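Local coordinates for gamma-glutamyltransferase 1 Threonine peptidase. MEROPS family T03 (Pseudomonas nitroreducens, PDB 7D9E) that transfers gamma-glutamyl groups to amino acids, as in theanine synthesis, and hydrolyses glutathione, as a heterodimer of a large and a small subunit, at the interface of chains A and B. Sequence-based numbering; all coordinates share one arbitrary frame. Chains: chain A, Gamma-glutamyltransferase 1 Threonine peptidase. MEROPS family T03; chain B, Gamma-glutamyltransferase 1 Threonine peptidase. MEROPS family T03.

Contact 1: the interface of chains A and B. Residues chain A 98, 101, 105-106, 118, 123-126; chain B 40-41, 64.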
loop_
_atom_site.group_PDB
_atom_site.type_symbol
_atom_site.label_atom_id
_atom_site.label_comp_id
_atom_site.label_asym_id
_atom_site.label_seq_id
_atom_site.Cartn_x
_atom_site.Cartn_y
_atom_site.Cartn_z
ATOM N N PRO A 98 -10.066 16.863 -3.879
ATOM C CA PRO A 98 -10.622 18.152 -3.442
ATOM C C PRO A 98 -11.937 18.481 -4.126
ATOM O O PRO A 98 -12.253 18.005 -5.218
ATOM C CB PRO A 98 -9.516 19.171 -3.773
ATOM C CG PRO A 98 -8.330 18.366 -4.250
ATOM C CD PRO A 98 -8.677 16.947 -4.363
ATOM N N ALA A 101 -11.819 19.551 -7.637
ATOM C CA ALA A 101 -11.323 18.654 -8.673
ATOM C C ALA A 101 -12.385 18.417 -9.738
ATOM O O ALA A 101 -13.586 18.495 -9.476
ATOM C CB ALA A 101 -10.902 17.320 -8.048
ATOM N N MET A 105 -9.185 17.651 -15.276
ATOM C CA MET A 105 -8.278 18.652 -14.750
ATOM C C MET A 105 -6.826 18.425 -15.182
ATOM O O MET A 105 -6.014 19.354 -15.113
ATOM C CB MET A 105 -8.290 18.686 -13.221
ATOM C CG MET A 105 -7.773 17.456 -12.551
ATOM S SD MET A 105 -8.316 17.281 -10.840
ATOM C CE MET A 105 -7.092 18.301 -10.047
ATOM N N TYR A 106 -6.464 17.218 -15.594
ATOM C CA TYR A 106 -5.087 16.947 -15.990
ATOM C C TYR A 106 -4.898 16.935 -17.504
ATOM O O TYR A 106 -3.823 16.548 -17.978
ATOM C CB TYR A 106 -4.593 15.651 -15.350
ATOM C CG TYR A 106 -4.588 15.709 -13.841
ATOM C CD1 TYR A 106 -3.839 16.660 -13.163
ATOM C CD2 TYR A 106 -5.349 14.825 -13.094
ATOM C CE1 TYR A 106 -3.821 16.707 -11.789
ATOM C CE2 TYR A 106 -5.363 14.883 -11.717
ATOM C CZ TYR A 106 -4.612 15.831 -11.071
ATOM O OH TYR A 106 -4.625 15.880 -9.696
ATOM N N SER A 118 -0.312 15.327 -12.566
ATOM C CA SER A 118 -0.919 14.540 -11.500
ATOM C C SER A 118 0.123 13.899 -10.594
ATOM O O SER A 118 -0.240 13.144 -9.686
ATOM C CB SER A 118 -1.819 13.470 -12.123
ATOM O OG SER A 118 -1.054 12.561 -12.903
ATOM N N LYS A 123 -1.277 20.541 -7.330
ATOM C CA LYS A 123 -2.512 20.019 -7.906
ATOM C C LYS A 123 -2.545 18.493 -7.946
ATOM O O LYS A 123 -3.609 17.920 -8.221
ATOM C CB LYS A 123 -2.708 20.590 -9.298
ATOM C CG LYS A 123 -2.917 22.102 -9.298
ATOM C CD LYS A 123 -3.608 22.539 -10.581
ATOM C CE LYS A 123 -3.778 24.059 -10.661
ATOM N NZ LYS A 123 -2.769 24.655 -11.565
ATOM N N ALA A 124 -1.430 17.825 -7.645
ATOM C CA ALA A 124 -1.384 16.372 -7.603
ATOM C C ALA A 124 -1.906 15.790 -6.296
ATOM O O ALA A 124 -2.032 14.559 -6.196
ATOM C CB ALA A 124 0.060 15.903 -7.819
ATOM N N ALA A 125 -2.212 16.620 -5.300
ATOM C CA ALA A 125 -2.508 16.131 -3.964
ATOM C C ALA A 125 -3.993 15.882 -3.727
ATOM O O ALA A 125 -4.843 16.717 -4.070
ATOM C CB ALA A 125 -1.999 17.125 -2.919
ATOM N N GLY A 126 -4.292 14.738 -3.117
ATOM C CA GLY A 126 -5.575 14.542 -2.480
ATOM C C GLY A 126 -5.569 15.053 -1.048
ATOM O O GLY A 126 -4.518 15.336 -0.473
ATOM N N GLU B 40 -1.442 11.444 -4.747
ATOM C CA GLU B 40 -2.355 10.321 -4.926
ATOM C C GLU B 40 -3.328 10.529 -6.076
ATOM O O GLU B 40 -3.925 9.551 -6.546
ATOM C CB GLU B 40 -3.142 10.084 -3.645
ATOM C CG GLU B 40 -3.326 8.649 -3.273
ATOM C CD GLU B 40 -2.059 8.021 -2.745
ATOM O OE1 GLU B 40 -1.555 8.456 -1.669
ATOM O OE2 GLU B 40 -1.581 7.052 -3.375
ATOM N N MET B 41 -3.502 11.765 -6.536
ATOM C CA MET B 41 -4.460 12.014 -7.608
ATOM C C MET B 41 -4.134 11.191 -8.853
ATOM O O MET B 41 -5.028 10.902 -9.660
ATOM C CB MET B 41 -4.537 13.544 -7.955
ATOM C CG MET B 41 -5.091 14.314 -6.722
ATOM S SD MET B 41 -6.920 13.984 -6.454
ATOM C CE MET B 41 -7.523 14.738 -7.985
ATOM N N ILE B 64 -12.013 10.927 -11.996
ATOM C CA ILE B 64 -11.930 11.959 -10.967
ATOM C C ILE B 64 -13.317 12.520 -10.683
ATOM O O ILE B 64 -14.052 12.916 -11.600
ATOM C CB ILE B 64 -10.965 13.079 -11.404
ATOM C CG1 ILE B 64 -9.582 12.505 -11.709
ATOM C CG2 ILE B 64 -10.903 14.182 -10.348
ATOM C CD1 ILE B 64 -8.648 13.485 -12.435
#

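Contact 2: the interface of chains A and B. Residues chain A 257-260; chain B 79-81, 109.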
loop_
_atom_site.group_PDB
_atom_site.type_symbol
_atom_site.label_atom_id
_atom_site.label_comp_id
_atom_site.label_asym_id
_atom_site.label_seq_id
_atom_site.Cartn_x
_atom_site.Cartn_y
_atom_site.Cartn_z
ATOM N N TRP A 257 -10.182 -20.172 2.289
ATOM C CA TRP A 257 -9.682 -21.297 1.506
ATOM C C TRP A 257 -8.912 -22.219 2.442
ATOM O O TRP A 257 -8.237 -21.749 3.362
ATOM C CB TRP A 257 -8.773 -20.804 0.361
ATOM C CG TRP A 257 -7.353 -20.563 0.722
ATOM C CD1 TRP A 257 -6.298 -21.350 0.367
ATOM C CD2 TRP A 257 -6.809 -19.508 1.523
ATOM N NE1 TRP A 257 -5.145 -20.844 0.878
ATOM C CE2 TRP A 257 -5.422 -19.715 1.595
ATOM C CE3 TRP A 257 -7.354 -18.397 2.170
ATOM C CZ2 TRP A 257 -4.572 -18.868 2.303
ATOM C CZ3 TRP A 257 -6.516 -17.563 2.879
ATOM C CH2 TRP A 257 -5.132 -17.800 2.937
ATOM N N GLN A 258 -9.062 -23.527 2.221
ATOM C CA GLN A 258 -8.297 -24.546 2.954
ATOM C C GLN A 258 -8.379 -24.360 4.472
ATOM O O GLN A 258 -7.428 -24.658 5.204
ATOM C CB GLN A 258 -6.835 -24.596 2.487
ATOM C CG GLN A 258 -6.651 -25.007 1.027
ATOM C CD GLN A 258 -7.107 -26.431 0.755
ATOM N N GLY A 259 -9.521 -23.888 4.967
ATOM C CA GLY A 259 -9.711 -23.687 6.387
ATOM C C GLY A 259 -9.153 -22.393 6.937
ATOM O O GLY A 259 -9.295 -22.140 8.139
ATOM N N ASN A 260 -8.506 -21.584 6.111
ATOM C CA ASN A 260 -7.983 -20.285 6.511
ATOM C C ASN A 260 -8.946 -19.182 6.100
ATOM O O ASN A 260 -9.702 -19.326 5.137
ATOM C CB ASN A 260 -6.645 -20.014 5.834
ATOM C CG ASN A 260 -5.685 -21.139 5.980
ATOM O OD1 ASN A 260 -5.190 -21.400 7.078
ATOM N ND2 ASN A 260 -5.450 -21.862 4.886
ATOM N N VAL B 79 -4.316 -13.089 7.922
ATOM C CA VAL B 79 -4.872 -14.425 7.795
ATOM C C VAL B 79 -5.128 -14.965 9.190
ATOM O O VAL B 79 -4.291 -14.811 10.094
ATOM C CB VAL B 79 -3.942 -15.391 7.030
ATOM C CG1 VAL B 79 -4.664 -16.699 6.768
ATOM C CG2 VAL B 79 -3.472 -14.756 5.750
ATOM N N THR B 80 -6.265 -15.620 9.365
ATOM C CA THR B 80 -6.626 -16.270 10.614
ATOM C C THR B 80 -6.968 -17.729 10.350
ATOM O O THR B 80 -7.249 -18.136 9.218
ATOM C CB THR B 80 -7.820 -15.557 11.272
ATOM O OG1 THR B 80 -9.004 -15.791 10.504
ATOM C CG2 THR B 80 -7.562 -14.080 11.368
ATOM N N ARG B 81 -6.941 -18.518 11.424
ATOM C CA ARG B 81 -7.419 -19.893 11.403
ATOM C C ARG B 81 -8.001 -20.161 12.783
ATOM O O ARG B 81 -7.336 -19.911 13.790
ATOM C CB ARG B 81 -6.272 -20.857 11.086
ATOM C CG ARG B 81 -6.713 -22.265 10.784
ATOM C CD ARG B 81 -5.544 -23.145 10.370
ATOM N NE ARG B 81 -6.045 -24.475 10.066
ATOM C CZ ARG B 81 -6.416 -24.894 8.860
ATOM N NH1 ARG B 81 -6.316 -24.112 7.803
ATOM N NH2 ARG B 81 -6.885 -26.127 8.718
ATOM N N TYR B 109 1.489 -21.258 1.947
ATOM C CA TYR B 109 0.375 -22.193 2.083
ATOM C C TYR B 109 0.374 -23.332 1.080
ATOM O O TYR B 109 -0.225 -24.380 1.355
ATOM C CB TYR B 109 -0.965 -21.437 2.025
ATOM C CG TYR B 109 -1.198 -20.633 3.265
ATOM C CD1 TYR B 109 -1.721 -21.243 4.391
ATOM C CD2 TYR B 109 -0.902 -19.291 3.332
ATOM C CE1 TYR B 109 -1.936 -20.540 5.555
ATOM C CE2 TYR B 109 -1.088 -18.578 4.500
ATOM C CZ TYR B 109 -1.617 -19.195 5.602
ATOM O OH TYR B 109 -1.828 -18.548 6.782
HETATM O O HOH W 1 -3.385 -19.909 8.527
HETATM O O HOH W 2 -7.658 -27.638 6.323
#

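Contact 3: the interface of chains A and B. Residues chain A 32, 40-41, 44, 47; chain B 188, 190, 192.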
loop_
_atom_site.group_PDB
_atom_site.type_symbol
_atom_site.label_atom_id
_atom_site.label_comp_id
_atom_site.label_asym_id
_atom_site.label_seq_id
_atom_site.Cartn_x
_atom_site.Cartn_y
_atom_site.Cartn_z
ATOM N N VAL A 32 6.791 -7.134 15.923
ATOM C CA VAL A 32 6.666 -6.098 14.906
ATOM C C VAL A 32 7.538 -6.469 13.717
ATOM O O VAL A 32 8.635 -7.014 13.884
ATOM C CB VAL A 32 7.012 -4.691 15.451
ATOM C CG1 VAL A 32 8.401 -4.663 16.034
ATOM C CG2 VAL A 32 6.901 -3.639 14.330
ATOM N N ALA A 40 10.492 -0.287 14.082
ATOM C CA ALA A 40 10.565 -1.520 14.856
ATOM C C ALA A 40 10.847 -1.232 16.325
ATOM O O ALA A 40 10.179 -1.779 17.214
ATOM C CB ALA A 40 11.633 -2.447 14.274
ATOM N N LYS A 41 11.847 -0.384 16.599
ATOM C CA LYS A 41 12.209 -0.077 17.980
ATOM C C LYS A 41 11.040 0.553 18.723
ATOM O O LYS A 41 10.762 0.203 19.880
ATOM C CB LYS A 41 13.411 0.883 17.997
ATOM C CG LYS A 41 13.804 1.376 19.390
ATOM C CD LYS A 41 14.961 2.365 19.352
ATOM N N ALA A 44 8.186 -1.912 19.428
ATOM C CA ALA A 44 8.584 -2.852 20.467
ATOM C C ALA A 44 8.553 -2.197 21.841
ATOM O O ALA A 44 8.140 -2.826 22.819
ATOM C CB ALA A 44 9.969 -3.408 20.145
ATOM N N LEU A 47 4.868 -2.058 22.910
ATOM C CA LEU A 47 4.395 -3.367 23.347
ATOM C C LEU A 47 5.010 -3.756 24.682
ATOM O O LEU A 47 4.324 -4.303 25.554
ATOM C CB LEU A 47 4.760 -4.424 22.308
ATOM C CG LEU A 47 4.101 -4.328 20.939
ATOM C CD1 LEU A 47 4.700 -5.385 20.015
ATOM C CD2 LEU A 47 2.617 -4.468 21.038
ATOM N N VAL B 188 13.174 -4.242 9.724
ATOM C CA VAL B 188 13.609 -4.933 10.928
ATOM C C VAL B 188 12.376 -5.529 11.579
ATOM O O VAL B 188 11.323 -4.890 11.644
ATOM C CB VAL B 188 14.309 -3.968 11.908
ATOM C CG1 VAL B 188 14.619 -4.634 13.227
ATOM C CG2 VAL B 188 15.557 -3.377 11.269
ATOM N N MET B 190 11.114 -7.716 15.222
ATOM C CA MET B 190 11.473 -8.059 16.588
ATOM C C MET B 190 10.307 -8.824 17.200
ATOM O O MET B 190 9.152 -8.425 17.035
ATOM C CB MET B 190 11.727 -6.800 17.429
ATOM C CG MET B 190 12.771 -5.834 16.847
ATOM S SD MET B 190 12.881 -4.241 17.719
ATOM C CE MET B 190 14.525 -3.711 17.265
ATOM N N VAL B 192 8.860 -9.525 20.837
ATOM C CA VAL B 192 8.941 -8.774 22.081
ATOM C C VAL B 192 8.426 -9.693 23.181
ATOM O O VAL B 192 7.217 -9.895 23.315
ATOM C CB VAL B 192 8.123 -7.481 21.994
ATOM C CG1 VAL B 192 8.435 -6.574 23.158
ATOM C CG2 VAL B 192 8.385 -6.774 20.664
#

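Contact 1: the interface of chains A and B
Loop residues A:Pro98 to A:Tyr106 and the 3-10 helix A:122-124 of the large subunit meet the 3-10 helix B:40-43 and the loop at B:Ile64 of the small subunit, forming a socket for B:Met41 next to the gamma-glutamyl pocket that holds DON. The backbone N of B:Met41 donates to the carbonyl O of A:Ala124 at 3.2 Å and may anchor the start of the short helix beside B:Glu40, a residue of the L-glutamate site. From there the methionine chain doubles back, bent at chi2 (-72°) and chi3 (-65°), a fold that turns its methyl CE toward the sulfur of A:Met105 and to 3.6 Å from the phenol OH of A:Tyr106. At the bend, SD reaches toward CD of A:Pro98 at 4.0 Å. The side chains of B:Met41 and A:Tyr106 cross at about a right angle. The phenol ring is fixed from several sides: CG of A:Met105 lies over the centre of one face, 3.5 Å above the plane, and CB of A:Ser118 covers the other. At the ring's edge, the hydroxyl OH donates to the carbonyl O of A:Lys123 at 2.7 Å, so this polar tip is satisfied within its own chain. B:Ile64 comes in with two branches, CG2 against the methyl CB of A:Ala101 at 3.9 Å and the tip CD1 against the tyrosine ring, where it lies 3.6 Å from A:Tyr106 CD2.

Contact 2: the interface of chains A and B
B:Arg81, at the end of strand B:77-81, reaches over the turn A:Gln258-A:Gly259 to A:Asn260, while B:Tyr109, the last residue of helix B:97-109, packs against A:Trp257. The tight part is aromatic. CZ2 of the indole points at one face of the phenol ring, toward its rim, 3.8 Å from CD2 of B:Tyr109, with the planes 75° apart in an edge-to-face pair. CG1 of B:Val79 packs beside it, touching CH2 of the indole and CB of A:Asn260. The arginine extends from CG to NE, and a turn at chi4 (92°) then swings the guanidinium to bring NH1 to two acceptors. It donates to the carbonyl O of A:Gln258 at 2.9 Å, in plane and on a lone pair, and to the amide OD1 of A:Asn260 at 3.0 Å, from above the amide plane. An alanine in place of B:Arg81 would probably leave both oxygens without this donor and the turn freer to move. The looser side is wetted: one water joins NH2 of B:Arg81 to the carbonyl O of A:Gln258, and another, 2.7 Å from the phenol OH of B:Tyr109, links that hydroxyl to OD1 of A:Asn260. The site thus ties the turn between strands A:253-257 and A:260-264 to a strand end and a helix end of the small subunit.

Contact 3: the interface of chains A and B
Strands A:30-34 and B:188-192 run antiparallel, and A:Val32 and B:Met190 pair through two backbone hydrogen bonds, each 2.9 Å, from A:Val32 N to B:Met190 O and from B:Met190 N to A:Val32 O, a beta bridge that joins strands of both subunits. Helix A:37-48 runs alongside the small-subunit strand, nearly parallel to it, and offers it a row of small side chains. The thioether of B:Met190 supplies much of the contact: CG stands anti to the carbonyl carbon (chi1 -55°) and the chain beyond is extended, which carries the sulfur up to the helix. There SD rests 3.9 Å from the methyl CB of A:Ala44 and near the carbonyl O of A:Ala40, so it lies between successive turns. On either side of the methionine, a valine pointing the same way packs against the helix. B:Val188 sets CG1 against CB of A:Ala40 at 3.8 Å, and B:Val192 brings CG2 to A:Ala44. The short alanines fit the close approach of the strand backbone, with the carbonyl O of B:Val188 itself 3.6 Å from CB of A:Ala40. Farther along the helix, A:Leu47 meets B:Val192 at about a right angle, its branch CD1 lying 4.0 Å from the valine CG2.

The three contacts are separate stretches of one interface and share no residue or secondary-structure element. By the centres of their C-alpha atoms, contacts 1 and 2 lie about 39 Å apart, contacts 1 and 3 about 36 Å, and contacts 2 and 3 about 26 Å. Contact 1 adjoins the glutamate site and may steady it, whereas contacts 2 and 3 hold the chains together far from it. Contact 3 joins strands by backbone bonds; contact 2 sets small-subunit side chains, with two waters, against a large-subunit turn. In this Ntn-hydrolase family autocleavage of one precursor yields both subunits, which fits so widely spread an interface.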